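Local atomic coordinates of minor fimbrium anchoring subunit Mfa2 (Porphyromonas gingivalis, PDB entry 5NFI), a protein that anchors the minor (Mfa1) fimbriae in the outer membrane and regulates the length of these filaments, which mediate biofilm formation and adhesion to host cells. Residues A[157-170]-A[204-218]. Residues are numbered along the deposited sequence; the frame is centred on the assembly and turned at random.
Sequences ENYEIKLASSNGSY and KLESGHENTLSVTHK
Y159 meets H217 in a T-shaped pair, with the edge of the H217 imidazole turned toward the face of the phenol ring. The planes stand at 60° and the centroids lie 5.0 Å apart. From CB outward, Y159 first passes T216: its CB is 3.7 Å from T216 O. CD2 then lies beside T216 O and H217 CA. H217 CD2 sits over one ring face, offset toward the rim, 3.5 Å from Y159 CZ and close to CE2. OH ends near that same carbon. With CG anti to the backbone N (chi1 -176°), the H217 ring is carried over Y159. T220 OG1 hydrogen-bonds its ND1.

The pair sits at one end of antiparallel strands 159-165 and 211-217. E160-T216, K162-S214 and A164-T212 are hydrogen-bonded pairs. I161 CG2 packs on L213 CD1 (4.0 Å). At the far end, S165 OG bonds N211 OD1 at 2.8 Å, from above the amide carbonyl plane. In the turn after S165, N167 ND2 binds K204 O and T202 OG1, while its OD1 bonds Y184 OH. Y170 OH, from strand 169-171, accepts from K204 N.

This is antiparallel pairing in an all-beta fimbrillin-superfamily anchor. Buried I161 and L163 lean on strand 196-202, and I161 also touches strand 133-151. Strand 159-165 lies between strands 182-190 and 211-217; strand 222-228 pairs with the other edge of 211-217.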
# COMPACT_ATOMS: atom_id res chain seq x y z
N GLU A 157 27.48 -10.39 4.45
CA GLU A 157 26.99 -9.97 5.75
C GLU A 157 27.38 -8.53 6.08
O GLU A 157 26.84 -7.94 7.02
CB GLU A 157 27.50 -10.92 6.84
CG GLU A 157 29.00 -10.80 7.14
CD GLU A 157 29.85 -11.56 6.15
OE1 GLU A 157 29.30 -12.04 5.13
OE2 GLU A 157 31.07 -11.69 6.39
N ASN A 158 28.33 -7.96 5.34
CA ASN A 158 28.81 -6.60 5.59
C ASN A 158 27.94 -5.56 4.88
O ASN A 158 28.16 -4.36 5.01
CB ASN A 158 30.28 -6.43 5.15
CG ASN A 158 31.28 -7.13 6.08
OD1 ASN A 158 30.96 -7.52 7.20
ND2 ASN A 158 32.52 -7.25 5.62
N TYR A 159 26.95 -6.02 4.13
CA TYR A 159 26.10 -5.10 3.38
C TYR A 159 24.64 -5.12 3.85
O TYR A 159 24.10 -6.14 4.32
CB TYR A 159 26.19 -5.42 1.89
CG TYR A 159 27.60 -5.23 1.33
CD1 TYR A 159 28.57 -6.22 1.47
CD2 TYR A 159 27.95 -4.06 0.68
CE1 TYR A 159 29.84 -6.05 0.98
CE2 TYR A 159 29.23 -3.88 0.19
CZ TYR A 159 30.17 -4.88 0.34
OH TYR A 159 31.44 -4.70 -0.17
N GLU A 160 23.99 -3.97 3.71
CA GLU A 160 22.65 -3.79 4.22
C GLU A 160 21.74 -3.22 3.16
O GLU A 160 22.07 -2.21 2.54
CB GLU A 160 22.65 -2.88 5.45
CG GLU A 160 21.34 -2.17 5.68
CD GLU A 160 21.10 -1.87 7.14
OE1 GLU A 160 22.10 -1.71 7.89
OE2 GLU A 160 19.91 -1.80 7.53
N ILE A 161 20.61 -3.89 2.96
CA ILE A 161 19.61 -3.42 2.02
C ILE A 161 18.54 -2.64 2.78
O ILE A 161 18.06 -3.06 3.84
CB ILE A 161 18.99 -4.59 1.25
CG1 ILE A 161 20.12 -5.38 0.56
CG2 ILE A 161 18.00 -4.07 0.21
CD1 ILE A 161 19.71 -6.67 -0.11
N LYS A 162 18.23 -1.47 2.23
CA LYS A 162 17.28 -0.56 2.82
C LYS A 162 16.26 -0.12 1.81
O LYS A 162 16.57 0.05 0.63
CB LYS A 162 17.99 0.66 3.39
CG LYS A 162 18.89 0.36 4.55
CD LYS A 162 19.38 1.64 5.16
CE LYS A 162 20.68 1.42 5.92
NZ LYS A 162 21.07 2.63 6.72
N LEU A 163 15.04 0.08 2.30
CA LEU A 163 13.93 0.53 1.49
C LEU A 163 13.23 1.70 2.17
O LEU A 163 12.55 1.52 3.20
CB LEU A 163 12.95 -0.62 1.25
CG LEU A 163 11.72 -0.35 0.38
CD1 LEU A 163 12.10 -0.12 -1.08
CD2 LEU A 163 10.77 -1.51 0.51
N ALA A 164 13.40 2.88 1.60
CA ALA A 164 12.77 4.08 2.12
C ALA A 164 11.61 4.51 1.23
O ALA A 164 11.68 4.44 0.00
CB ALA A 164 13.76 5.20 2.24
N SER A 165 10.52 4.96 1.84
CA SER A 165 9.42 5.47 1.04
C SER A 165 8.55 6.41 1.85
O SER A 165 8.25 6.13 3.00
CB SER A 165 8.60 4.31 0.50
OG SER A 165 7.51 4.78 -0.26
N SER A 166 8.15 7.51 1.24
CA SER A 166 7.17 8.40 1.87
C SER A 166 5.77 7.89 1.64
O SER A 166 4.94 8.59 1.05
CB SER A 166 7.31 9.82 1.34
OG SER A 166 8.57 10.36 1.69
N ASN A 167 5.49 6.67 2.09
CA ASN A 167 4.19 6.05 1.86
C ASN A 167 3.52 5.49 3.13
O ASN A 167 2.83 4.46 3.06
CB ASN A 167 4.34 4.93 0.82
CG ASN A 167 5.20 3.79 1.31
OD1 ASN A 167 5.97 3.95 2.25
ND2 ASN A 167 5.08 2.63 0.69
N GLY A 168 3.69 6.14 4.27
CA GLY A 168 3.15 5.63 5.52
C GLY A 168 1.92 6.38 6.01
O GLY A 168 1.41 6.13 7.10
N SER A 169 1.46 7.32 5.20
CA SER A 169 0.37 8.19 5.61
C SER A 169 -0.68 8.29 4.52
O SER A 169 -0.36 8.55 3.36
CB SER A 169 0.90 9.57 5.95
OG SER A 169 1.84 9.45 6.99
N TYR A 170 -1.94 8.07 4.88
CA TYR A 170 -2.99 8.07 3.88
C TYR A 170 -4.17 8.94 4.27
O TYR A 170 -4.57 9.00 5.44
CB TYR A 170 -3.43 6.63 3.60
CG TYR A 170 -2.32 5.83 2.97
CD1 TYR A 170 -1.27 5.34 3.75
CD2 TYR A 170 -2.28 5.59 1.60
CE1 TYR A 170 -0.21 4.64 3.19
CE2 TYR A 170 -1.22 4.88 1.03
CZ TYR A 170 -0.19 4.41 1.84
OH TYR A 170 0.87 3.70 1.32
N LYS A 204 2.06 1.45 -0.05
CA LYS A 204 1.79 1.70 -1.47
C LYS A 204 3.03 2.12 -2.25
O LYS A 204 3.83 2.94 -1.80
CB LYS A 204 0.69 2.76 -1.61
CG LYS A 204 0.22 3.01 -3.04
CD LYS A 204 -1.23 2.61 -3.21
CE LYS A 204 -2.01 3.63 -4.02
NZ LYS A 204 -1.51 3.76 -5.43
N LEU A 205 3.19 1.53 -3.43
CA LEU A 205 4.28 1.88 -4.32
C LEU A 205 3.77 2.67 -5.50
O LEU A 205 3.24 2.12 -6.44
CB LEU A 205 4.99 0.63 -4.81
CG LEU A 205 5.51 -0.25 -3.68
CD1 LEU A 205 6.05 -1.53 -4.25
CD2 LEU A 205 6.57 0.50 -2.91
N GLU A 206 3.95 3.98 -5.45
CA GLU A 206 3.57 4.76 -6.59
C GLU A 206 4.50 5.94 -6.74
O GLU A 206 5.19 6.32 -5.82
CB GLU A 206 2.12 5.24 -6.47
CG GLU A 206 1.93 6.39 -5.51
CD GLU A 206 0.47 6.71 -5.26
OE1 GLU A 206 0.15 7.89 -5.00
OE2 GLU A 206 -0.36 5.78 -5.33
N SER A 207 4.50 6.50 -7.94
CA SER A 207 5.32 7.64 -8.25
C SER A 207 4.79 8.85 -7.52
O SER A 207 3.63 8.87 -7.14
CB SER A 207 5.31 7.87 -9.75
OG SER A 207 4.07 7.44 -10.28
N GLY A 208 5.64 9.85 -7.32
CA GLY A 208 5.20 11.12 -6.79
C GLY A 208 5.93 11.53 -5.53
O GLY A 208 5.73 12.63 -5.02
N HIS A 209 6.79 10.64 -5.05
CA HIS A 209 7.51 10.83 -3.79
C HIS A 209 8.60 9.78 -3.72
O HIS A 209 8.70 8.92 -4.59
CB HIS A 209 6.56 10.70 -2.60
CG HIS A 209 5.66 9.52 -2.69
ND1 HIS A 209 4.35 9.61 -3.10
CD2 HIS A 209 5.89 8.20 -2.47
CE1 HIS A 209 3.81 8.41 -3.11
NE2 HIS A 209 4.72 7.53 -2.74
N GLU A 210 9.40 9.83 -2.66
CA GLU A 210 10.59 9.01 -2.59
C GLU A 210 10.24 7.53 -2.48
O GLU A 210 9.36 7.15 -1.72
CB GLU A 210 11.45 9.43 -1.40
CG GLU A 210 12.74 8.65 -1.26
CD GLU A 210 13.64 9.24 -0.20
OE1 GLU A 210 14.32 8.47 0.53
OE2 GLU A 210 13.64 10.49 -0.08
N ASN A 211 10.92 6.71 -3.28
CA ASN A 211 10.80 5.27 -3.16
C ASN A 211 12.17 4.67 -3.39
O ASN A 211 12.41 4.03 -4.40
CB ASN A 211 9.79 4.71 -4.17
CG ASN A 211 8.37 5.20 -3.92
OD1 ASN A 211 7.65 4.66 -3.07
ND2 ASN A 211 7.95 6.21 -4.67
N THR A 212 13.06 4.90 -2.43
CA THR A 212 14.48 4.62 -2.57
C THR A 212 14.90 3.24 -2.09
O THR A 212 14.82 2.94 -0.91
CB THR A 212 15.29 5.67 -1.81
OG1 THR A 212 15.03 6.96 -2.38
CG2 THR A 212 16.78 5.36 -1.92
N LEU A 213 15.35 2.42 -3.03
CA LEU A 213 16.00 1.16 -2.71
C LEU A 213 17.49 1.45 -2.63
O LEU A 213 18.01 2.19 -3.48
CB LEU A 213 15.71 0.09 -3.76
CG LEU A 213 16.34 -1.27 -3.50
CD1 LEU A 213 15.72 -1.89 -2.27
CD2 LEU A 213 16.20 -2.19 -4.72
N SER A 214 18.18 0.92 -1.62
CA SER A 214 19.59 1.25 -1.47
C SER A 214 20.40 0.14 -0.83
O SER A 214 19.86 -0.67 -0.07
CB SER A 214 19.75 2.49 -0.63
OG SER A 214 19.89 2.10 0.72
N VAL A 215 21.70 0.11 -1.15
CA VAL A 215 22.63 -0.88 -0.59
C VAL A 215 23.81 -0.15 0.01
O VAL A 215 24.44 0.70 -0.65
CB VAL A 215 23.15 -1.88 -1.65
CG1 VAL A 215 24.02 -2.94 -0.98
CG2 VAL A 215 22.01 -2.56 -2.36
N THR A 216 24.11 -0.51 1.26
CA THR A 216 25.13 0.16 2.05
C THR A 216 26.17 -0.82 2.64
O THR A 216 25.84 -1.90 3.09
CB THR A 216 24.47 0.93 3.22
OG1 THR A 216 23.63 1.97 2.70
CG2 THR A 216 25.53 1.54 4.13
N HIS A 217 27.43 -0.42 2.63
CA HIS A 217 28.45 -1.20 3.31
C HIS A 217 28.42 -0.82 4.79
O HIS A 217 28.86 0.27 5.15
CB HIS A 217 29.83 -0.93 2.68
CG HIS A 217 30.93 -1.76 3.26
ND1 HIS A 217 31.93 -1.23 4.04
CD2 HIS A 217 31.18 -3.09 3.19
CE1 HIS A 217 32.75 -2.19 4.42
NE2 HIS A 217 32.31 -3.33 3.92
N LYS A 218 27.89 -1.71 5.62
CA LYS A 218 27.66 -1.43 7.04
C LYS A 218 28.90 -0.99 7.85
O LYS A 218 28.82 -0.02 8.61
CB LYS A 218 27.04 -2.66 7.73
CG LYS A 218 25.64 -3.01 7.26
CD LYS A 218 24.99 -4.04 8.17
CE LYS A 218 25.64 -5.39 8.02
NZ LYS A 218 25.56 -6.22 9.27